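TipC2 (Streptococcus intermedius B196, PDB 6DHX) is probably an immunity protein that protects its producer against an antibacterial toxin exported by the type VII secretion system. Local coordinates at residues A[21-33]-A[81-93]. Numbering follows the deposited sequence.
Sequences IFDEIYQETEKTY and FSFLNKNNNILIY. With SO4 (sulfate ion), chain D.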
ATOM      1  N   ILE A  21       9.509   8.823  -4.639  1.00 20.40           N
ATOM      2  CA  ILE A  21       9.341   7.501  -5.215  1.00 21.58           C
ATOM      3  C   ILE A  21       7.879   7.178  -5.457  1.00 21.36           C
ATOM      4  O   ILE A  21       7.563   6.406  -6.378  1.00 21.50           O
ATOM      5  CB  ILE A  21      10.006   6.431  -4.312  1.00 24.49           C
ATOM      6  CG1 ILE A  21      10.079   5.101  -5.045  1.00 24.38           C
ATOM      7  CG2 ILE A  21       9.243   6.312  -2.936  1.00 23.39           C
ATOM      8  CD1 ILE A  21      11.096   4.114  -4.393  1.00 23.57           C
ATOM      9  N   PHE A  22       6.963   7.759  -4.679  1.00 18.75           N
ATOM     10  CA  PHE A  22       5.542   7.484  -4.879  1.00 20.21           C
ATOM     11  C   PHE A  22       5.029   8.195  -6.129  1.00 21.62           C
ATOM     12  O   PHE A  22       4.228   7.625  -6.870  1.00 19.69           O
ATOM     13  CB  PHE A  22       4.731   7.905  -3.633  1.00 20.99           C
ATOM     14  CG  PHE A  22       5.279   7.246  -2.376  1.00 22.05           C
ATOM     15  CD1 PHE A  22       5.086   5.870  -2.178  1.00 19.30           C
ATOM     16  CD2 PHE A  22       6.085   7.946  -1.515  1.00 24.67           C
ATOM     17  CE1 PHE A  22       5.676   5.209  -1.091  1.00 23.03           C
ATOM     18  CE2 PHE A  22       6.695   7.289  -0.405  1.00 26.36           C
ATOM     19  CZ  PHE A  22       6.476   5.919  -0.209  1.00 24.59           C
ATOM     20  N   ASP A  23       5.464   9.438  -6.363  1.00 21.79           N
ATOM     21  CA  ASP A  23       5.179  10.084  -7.655  1.00 22.35           C
ATOM     22  C   ASP A  23       5.680   9.218  -8.806  1.00 23.30           C
ATOM     23  O   ASP A  23       5.064   9.152  -9.871  1.00 21.65           O
ATOM     24  CB  ASP A  23       5.891  11.436  -7.795  1.00 20.63           C
ATOM     25  CG  ASP A  23       5.274  12.556  -6.982  1.00 21.74           C
ATOM     26  OD1 ASP A  23       4.078  12.538  -6.616  1.00 24.13           O
ATOM     27  OD2 ASP A  23       6.031  13.540  -6.730  1.00 25.94           O
ATOM     28  N   GLU A  24       6.870   8.651  -8.658  1.00 19.36           N
ATOM     29  CA  GLU A  24       7.441   7.881  -9.748  1.00 23.26           C
ATOM     30  C   GLU A  24       6.563   6.668 -10.068  1.00 22.84           C
ATOM     31  O   GLU A  24       6.220   6.407 -11.233  1.00 23.41           O
ATOM     32  CB  GLU A  24       8.866   7.498  -9.326  1.00 28.70           C
ATOM     33  CG  GLU A  24       9.729   6.922 -10.344  1.00 32.71           C
ATOM     34  CD  GLU A  24      11.091   6.599  -9.724  1.00 33.33           C
ATOM     35  OE1 GLU A  24      11.154   5.552  -9.045  1.00 26.74           O
ATOM     36  OE2 GLU A  24      12.038   7.406  -9.907  1.00 29.66           O
ATOM     37  N   ILE A  25       6.151   5.937  -9.037  1.00 18.89           N
ATOM     38  CA  ILE A  25       5.238   4.808  -9.224  1.00 19.86           C
ATOM     39  C   ILE A  25       3.906   5.266  -9.824  1.00 21.60           C
ATOM     40  O   ILE A  25       3.393   4.637 -10.765  1.00 20.63           O
ATOM     41  CB  ILE A  25       4.999   4.065  -7.896  1.00 20.98           C
ATOM     42  CG1 ILE A  25       6.310   3.436  -7.375  1.00 19.16           C
ATOM     43  CG2 ILE A  25       3.923   2.967  -8.095  1.00 23.16           C
ATOM     44  CD1 ILE A  25       6.237   3.010  -5.822  1.00 21.00           C
ATOM     45  N   TYR A  26       3.333   6.341  -9.279  1.00 19.72           N
ATOM     46  CA  TYR A  26       2.044   6.831  -9.766  1.00 17.50           C
ATOM     47  C   TYR A  26       2.153   7.217 -11.244  1.00 21.00           C
ATOM     48  O   TYR A  26       1.329   6.803 -12.079  1.00 19.13           O
ATOM     49  CB  TYR A  26       1.599   8.036  -8.913  1.00 17.00           C
ATOM     50  CG  TYR A  26       0.282   8.636  -9.345  1.00 17.84           C
ATOM     51  CD1 TYR A  26       0.228   9.545 -10.412  1.00 16.79           C
ATOM     52  CD2 TYR A  26      -0.921   8.314  -8.670  1.00 19.20           C
ATOM     53  CE1 TYR A  26      -0.996  10.080 -10.811  1.00 19.25           C
ATOM     54  CE2 TYR A  26      -2.147   8.853  -9.078  1.00 19.73           C
ATOM     55  CZ  TYR A  26      -2.166   9.730 -10.132  1.00 22.76           C
ATOM     56  OH  TYR A  26      -3.322  10.304 -10.559  1.00 23.42           O
ATOM     57  N   GLN A  27       3.170   8.022 -11.578  1.00 18.58           N
ATOM     58  CA  GLN A  27       3.255   8.558 -12.943  1.00 18.69           C
ATOM     59  C   GLN A  27       3.605   7.477 -13.942  1.00 20.72           C
ATOM     60  O   GLN A  27       3.113   7.491 -15.075  1.00 22.28           O
ATOM     61  CB  GLN A  27       4.289   9.695 -12.984  1.00 22.11           C
ATOM     62  CG  GLN A  27       3.757  10.901 -12.171  1.00 22.01           C
ATOM     63  CD  GLN A  27       4.707  12.084 -12.092  1.00 27.32           C
ATOM     64  OE1 GLN A  27       4.784  12.729 -11.042  1.00 25.81           O
ATOM     65  NE2 GLN A  27       5.431  12.398 -13.194  1.00 26.23           N
ATOM     66  N   GLU A  28       4.516   6.568 -13.582  1.00 20.45           N
ATOM     67  CA  GLU A  28       4.845   5.550 -14.578  1.00 20.42           C
ATOM     68  C   GLU A  28       3.680   4.585 -14.747  1.00 19.89           C
ATOM     69  O   GLU A  28       3.459   4.091 -15.864  1.00 21.57           O
ATOM     70  CB  GLU A  28       6.108   4.816 -14.166  1.00 24.81           C
ATOM     71  CG  GLU A  28       6.588   3.725 -15.144  1.00 25.70           C
ATOM     72  CD  GLU A  28       7.096   4.221 -16.493  1.00 36.32           C
ATOM     73  OE1 GLU A  28       7.261   5.437 -16.710  1.00 32.72           O
ATOM     74  OE2 GLU A  28       7.382   3.331 -17.321  1.00 34.82           O
ATOM     75  N   THR A  29       2.934   4.327 -13.662  1.00 21.03           N
ATOM     76  CA  THR A  29       1.758   3.458 -13.826  1.00 18.79           C
ATOM     77  C   THR A  29       0.683   4.147 -14.628  1.00 22.77           C
ATOM     78  O   THR A  29       0.094   3.517 -15.501  1.00 20.03           O
ATOM     79  CB  THR A  29       1.221   2.981 -12.467  1.00 19.23           C
ATOM     80  OG1 THR A  29       2.281   2.306 -11.778  1.00 20.34           O
ATOM     81  CG2 THR A  29       0.000   1.980 -12.703  1.00 20.61           C
ATOM     82  N   GLU A  30       0.436   5.451 -14.400  1.00 18.85           N
ATOM     83  CA  GLU A  30      -0.580   6.112 -15.194  1.00 19.05           C
ATOM     84  C   GLU A  30      -0.184   6.191 -16.674  1.00 21.76           C
ATOM     85  O   GLU A  30      -1.052   6.120 -17.570  1.00 22.93           O
ATOM     86  CB  GLU A  30      -0.846   7.521 -14.614  1.00 19.49           C
ATOM     87  CG  GLU A  30      -2.135   8.127 -15.209  1.00 24.55           C
ATOM     88  CD  GLU A  30      -1.901   8.852 -16.546  1.00 53.46           C
ATOM     89  OE1 GLU A  30      -0.737   9.227 -16.828  1.00 56.88           O
ATOM     90  OE2 GLU A  30      -2.874   9.040 -17.328  1.00 65.61           O
ATOM     91  N   LYS A  31       1.121   6.321 -16.939  1.00 20.52           N
ATOM     92  CA  LYS A  31       1.610   6.381 -18.302  1.00 24.13           C
ATOM     93  C   LYS A  31       1.424   5.059 -19.037  1.00 24.17           C
ATOM     94  O   LYS A  31       1.154   5.070 -20.239  1.00 25.71           O
ATOM     95  CB  LYS A  31       3.100   6.780 -18.281  1.00 23.58           C
ATOM     96  CG  LYS A  31       3.770   6.649 -19.642  1.00 29.48           C
ATOM     97  CD  LYS A  31       5.291   6.965 -19.490  1.00 38.97           C
ATOM     98  CE  LYS A  31       6.002   6.962 -20.825  1.00 50.73           C
ATOM     99  NZ  LYS A  31       7.404   7.487 -20.714  1.00 57.03           N
ATOM    100  N   THR A  32       1.552   3.930 -18.323  1.00 23.21           N
ATOM    101  CA  THR A  32       1.645   2.612 -18.955  1.00 26.35           C
ATOM    102  C   THR A  32       0.416   1.722 -18.781  1.00 24.78           C
ATOM    103  O   THR A  32       0.283   0.753 -19.548  1.00 25.19           O
ATOM    104  CB  THR A  32       2.852   1.831 -18.418  1.00 22.53           C
ATOM    105  OG1 THR A  32       2.722   1.580 -17.021  1.00 21.12           O
ATOM    106  CG2 THR A  32       4.172   2.655 -18.645  1.00 26.16           C
ATOM    107  N   TYR A  33      -0.487   2.046 -17.876  1.00 22.91           N
ATOM    108  CA  TYR A  33      -1.469   1.008 -17.519  1.00 18.83           C
ATOM    109  C   TYR A  33      -2.463   0.700 -18.617  1.00 22.97           C
ATOM    110  O   TYR A  33      -3.037  -0.404 -18.602  1.00 22.16           O
ATOM    111  CB  TYR A  33      -2.234   1.374 -16.220  1.00 20.92           C
ATOM    112  CG  TYR A  33      -3.355   2.391 -16.366  1.00 20.60           C
ATOM    113  CD1 TYR A  33      -3.066   3.730 -16.687  1.00 20.80           C
ATOM    114  CD2 TYR A  33      -4.707   2.023 -16.183  1.00 21.27           C
ATOM    115  CE1 TYR A  33      -4.073   4.691 -16.767  1.00 24.06           C
ATOM    116  CE2 TYR A  33      -5.705   2.988 -16.261  1.00 25.25           C
ATOM    117  CZ  TYR A  33      -5.381   4.310 -16.538  1.00 27.21           C
ATOM    118  OH  TYR A  33      -6.388   5.261 -16.619  1.00 30.11           O
ATOM    119  N   PHE A  81      -4.491   2.058  -7.413  1.00 20.02           N
ATOM    120  CA  PHE A  81      -4.272   3.374  -8.013  1.00 21.29           C
ATOM    121  C   PHE A  81      -5.596   4.093  -8.220  1.00 22.87           C
ATOM    122  O   PHE A  81      -6.530   3.491  -8.766  1.00 24.20           O
ATOM    123  CB  PHE A  81      -3.585   3.191  -9.375  1.00 17.93           C
ATOM    124  CG  PHE A  81      -2.184   2.716  -9.248  1.00 18.89           C
ATOM    125  CD1 PHE A  81      -1.908   1.363  -9.069  1.00 18.74           C
ATOM    126  CD2 PHE A  81      -1.124   3.628  -9.250  1.00 22.16           C
ATOM    127  CE1 PHE A  81      -0.577   0.883  -8.914  1.00 20.17           C
ATOM    128  CE2 PHE A  81       0.200   3.177  -9.088  1.00 19.73           C
ATOM    129  CZ  PHE A  81       0.472   1.788  -8.893  1.00 17.68           C
ATOM    130  N   SER A  82      -5.692   5.351  -7.763  1.00 18.86           N
ATOM    131  CA  SER A  82      -6.902   6.151  -7.967  1.00 23.69           C
ATOM    132  C   SER A  82      -6.466   7.343  -8.793  1.00 25.10           C
ATOM    133  O   SER A  82      -5.835   8.268  -8.270  1.00 23.82           O
ATOM    134  CB  SER A  82      -7.550   6.606  -6.656  1.00 27.59           C
ATOM    135  OG  SER A  82      -7.951   5.476  -5.899  1.00 29.73           O
ATOM    136  N   PHE A  83      -6.762   7.300 -10.081  1.00 23.80           N
ATOM    137  CA  PHE A  83      -6.325   8.379 -10.963  1.00 27.50           C
ATOM    138  C   PHE A  83      -7.380   9.448 -11.182  1.00 30.63           C
ATOM    139  O   PHE A  83      -7.041  10.579 -11.576  1.00 27.72           O
ATOM    140  CB  PHE A  83      -5.966   7.828 -12.348  1.00 25.16           C
ATOM    141  CG  PHE A  83      -4.844   6.851 -12.374  1.00 23.94           C
ATOM    142  CD1 PHE A  83      -3.642   7.114 -11.724  1.00 24.04           C
ATOM    143  CD2 PHE A  83      -4.973   5.660 -13.126  1.00 28.04           C
ATOM    144  CE1 PHE A  83      -2.584   6.214 -11.789  1.00 22.55           C
ATOM    145  CE2 PHE A  83      -3.930   4.760 -13.179  1.00 21.49           C
ATOM    146  CZ  PHE A  83      -2.727   5.028 -12.528  1.00 21.21           C
ATOM    147  N   LEU A  84      -8.649   9.109 -11.005  1.00 25.22           N
ATOM    148  CA  LEU A  84      -9.729   9.937 -11.530  1.00 28.56           C
ATOM    149  C   LEU A  84     -10.373  10.856 -10.496  1.00 34.02           C
ATOM    150  O   LEU A  84     -11.100  11.773 -10.891  1.00 38.71           O
ATOM    151  CB  LEU A  84     -10.835   9.032 -12.106  1.00 30.65           C
ATOM    152  CG  LEU A  84     -10.806   8.626 -13.573  1.00 42.87           C
ATOM    153  CD1 LEU A  84      -9.418   8.381 -14.113  1.00 37.87           C
ATOM    154  CD2 LEU A  84     -11.745   7.421 -13.822  1.00 38.77           C
ATOM    155  N   ASN A  85     -10.205  10.596  -9.205  1.00 28.96           N
ATOM    156  CA  ASN A  85     -10.945  11.327  -8.178  1.00 32.06           C
ATOM    157  C   ASN A  85     -10.172  12.584  -7.757  1.00 31.42           C
ATOM    158  O   ASN A  85      -9.023  12.792  -8.150  1.00 30.32           O
ATOM    159  CB  ASN A  85     -11.203  10.437  -6.965  1.00 36.55           C
ATOM    160  CG  ASN A  85      -9.923   9.902  -6.353  1.00 36.89           C
ATOM    161  OD1 ASN A  85      -8.935   9.649  -7.071  1.00 35.70           O
ATOM    162  ND2 ASN A  85      -9.923   9.713  -5.035  1.00 34.40           N
ATOM    163  N   LYS A  86     -10.817  13.421  -6.937  1.00 30.87           N
ATOM    164  CA  LYS A  86     -10.183  14.680  -6.537  1.00 28.34           C
ATOM    165  C   LYS A  86      -9.006  14.428  -5.611  1.00 28.97           C
ATOM    166  O   LYS A  86      -7.999  15.140  -5.674  1.00 30.64           O
ATOM    167  CB  LYS A  86     -11.196  15.597  -5.858  1.00 34.90           C
ATOM    168  CG  LYS A  86     -12.201  16.197  -6.823  1.00 41.53           C
ATOM    169  CD  LYS A  86     -13.205  17.058  -6.044  1.00 42.46           C
ATOM    170  CE  LYS A  86     -14.252  17.634  -6.985  1.00 54.10           C
ATOM    171  NZ  LYS A  86     -15.301  18.375  -6.222  1.00 62.37           N
ATOM    172  N   ASN A  87      -9.114  13.427  -4.749  1.00 25.55           N
ATOM    173  CA  ASN A  87      -8.014  13.060  -3.847  1.00 26.06           C
ATOM    174  C   ASN A  87      -7.225  11.886  -4.435  1.00 21.77           C
ATOM    175  O   ASN A  87      -7.132  10.752  -3.891  1.00 26.81           O
ATOM    176  CB  ASN A  87      -8.568  12.735  -2.451  1.00 30.97           C
ATOM    177  CG  ASN A  87      -7.481  12.786  -1.382  1.00 38.44           C
ATOM    178  OD1 ASN A  87      -6.447  13.440  -1.564  1.00 33.84           O
ATOM    179  ND2 ASN A  87      -7.688  12.067  -0.290  1.00 36.36           N
ATOM    180  N   ASN A  88      -6.629  12.135  -5.595  1.00 20.34           N
ATOM    181  CA  ASN A  88      -6.056  11.020  -6.321  1.00 21.17           C
ATOM    182  C   ASN A  88      -4.769  10.560  -5.631  1.00 23.85           C
ATOM    183  O   ASN A  88      -4.133  11.322  -4.914  1.00 23.26           O
ATOM    184  CB  ASN A  88      -5.815  11.414  -7.774  1.00 21.20           C
ATOM    185  CG  ASN A  88      -4.868  12.622  -7.920  1.00 23.10           C
ATOM    186  OD1 ASN A  88      -4.968  13.618  -7.193  1.00 26.44           O
ATOM    187  ND2 ASN A  88      -3.962  12.539  -8.905  1.00 24.21           N
ATOM    188  N   ASN A  89      -4.434   9.277  -5.783  1.00 20.26           N
ATOM    189  CA  ASN A  89      -3.496   8.694  -4.819  1.00 18.69           C
ATOM    190  C   ASN A  89      -3.042   7.319  -5.300  1.00 22.26           C
ATOM    191  O   ASN A  89      -3.638   6.723  -6.197  1.00 22.45           O
ATOM    192  CB  ASN A  89      -4.140   8.577  -3.403  1.00 19.64           C
ATOM    193  CG  ASN A  89      -5.288   7.548  -3.337  1.00 24.40           C
ATOM    194  OD1 ASN A  89      -5.039   6.352  -3.166  1.00 24.23           O
ATOM    195  ND2 ASN A  89      -6.561   8.025  -3.467  1.00 22.89           N
ATOM    196  N   ILE A  90      -1.966   6.826  -4.679  1.00 18.99           N
ATOM    197  CA  ILE A  90      -1.626   5.402  -4.677  1.00 19.36           C
ATOM    198  C   ILE A  90      -1.806   4.924  -3.256  1.00 21.49           C
ATOM    199  O   ILE A  90      -1.466   5.641  -2.304  1.00 27.09           O
ATOM    200  CB  ILE A  90      -0.170   5.126  -5.072  1.00 25.27           C
ATOM    201  CG1 ILE A  90       0.259   5.875  -6.279  1.00 42.33           C
ATOM    202  CG2 ILE A  90       0.131   3.659  -5.108  1.00 33.02           C
ATOM    203  CD1 ILE A  90       1.511   6.613  -5.854  1.00 59.64           C
ATOM    204  N   LEU A  91      -2.330   3.717  -3.105  1.00 18.42           N
ATOM    205  CA  LEU A  91      -2.505   3.120  -1.775  1.00 18.98           C
ATOM    206  C   LEU A  91      -1.743   1.805  -1.783  1.00 23.37           C
ATOM    207  O   LEU A  91      -2.053   0.924  -2.595  1.00 25.07           O
ATOM    208  CB  LEU A  91      -3.978   2.872  -1.483  1.00 22.40           C
ATOM    209  CG  LEU A  91      -4.170   1.933  -0.279  1.00 25.70           C
ATOM    210  CD1 LEU A  91      -3.802   2.699   1.043  1.00 27.72           C
ATOM    211  CD2 LEU A  91      -5.596   1.477  -0.254  1.00 30.42           C
ATOM    212  N   ILE A  92      -0.748   1.677  -0.897  1.00 21.45           N
ATOM    213  CA  ILE A  92      -0.027   0.424  -0.681  1.00 19.06           C
ATOM    214  C   ILE A  92      -0.517  -0.110   0.659  1.00 20.87           C
ATOM    215  O   ILE A  92      -0.420   0.592   1.664  1.00 21.63           O
ATOM    216  CB  ILE A  92       1.495   0.650  -0.641  1.00 20.72           C
ATOM    217  CG1 ILE A  92       1.981   1.226  -1.990  1.00 19.26           C
ATOM    218  CG2 ILE A  92       2.236  -0.657  -0.204  1.00 21.46           C
ATOM    219  CD1 ILE A  92       3.384   1.885  -1.857  1.00 23.02           C
ATOM    220  N   TYR A  93      -1.043  -1.327   0.695  1.00 20.32           N
ATOM    221  CA  TYR A  93      -1.454  -1.855   1.984  1.00 21.16           C
ATOM    222  C   TYR A  93      -1.116  -3.330   2.088  1.00 23.13           C
ATOM    223  O   TYR A  93      -0.888  -4.031   1.096  1.00 24.74           O
ATOM    224  CB  TYR A  93      -2.950  -1.616   2.272  1.00 21.90           C
ATOM    225  CG  TYR A  93      -3.941  -2.387   1.434  1.00 25.14           C
ATOM    226  CD1 TYR A  93      -4.335  -1.925   0.179  1.00 28.22           C
ATOM    227  CD2 TYR A  93      -4.515  -3.565   1.932  1.00 28.62           C
ATOM    228  CE1 TYR A  93      -5.278  -2.644  -0.588  1.00 29.68           C
ATOM    229  CE2 TYR A  93      -5.433  -4.279   1.195  1.00 33.88           C
ATOM    230  CZ  TYR A  93      -5.818  -3.825  -0.068  1.00 34.39           C
ATOM    231  OH  TYR A  93      -6.768  -4.543  -0.803  1.00 35.75           O
TER
HETATM  232  S   SO4 D 301      -1.935  14.854 -10.911  1.00 29.44           S
HETATM  233  O1  SO4 D 301      -1.864  14.136  -9.651  1.00 31.35           O
HETATM  234  O2  SO4 D 301      -1.322  16.155 -10.799  1.00 35.94           O
HETATM  235  O3  SO4 D 301      -3.335  14.947 -11.290  1.00 33.28           O
HETATM  236  O4  SO4 D 301      -1.159  14.154 -11.869  1.00 31.34           O
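The ring of F83, in the loop after strand 74-82, turns its CD1 edge onto one face of Y26 from helix 21-32 in a T-shaped pair, with centroids 5.1 Å apart and planes at 84°. E30 covers one face of F83, its CG 3.9 Å from the ring centroid in a CH-pi contact, while the chain's bend at chi2 leads the carboxylate away. Y33 completes an aromatic cluster with Y26 and F83, CE2 of F83 lying over the centre of its ring, with the two planes oblique. A second CH-pi contact sets T29 CG2 3.7 Å from the centroid of F81. T29 OG1 turns back to I25 O, which also accepts T29 N from the opposite face of its carbonyl plane.

F81 and I90 sit on neighbouring antiparallel strands joined by the 83-88 connection, and helix 21-32 runs roughly at right angles to strand 89-93, packing against the mixed, largely antiparallel sheet; helix 151-173 touches I21 and I25. Among the apolar contacts, I90 CD1 lies 3.4 Å from Y26 CB, and I92 CD1 meets the edge of F22.

The polar link is a hydrogen bond from N88 ND2 to Y26 OH (2.9 Å, 164°), lying in the amide plane. With CG anti to its backbone N (chi1 179°), Y26 extends its hydroxyl to this loop. N88 ND2 also donates to O1 of a sulfate ion that probably came from the crystallisation solution and that R112 binds too.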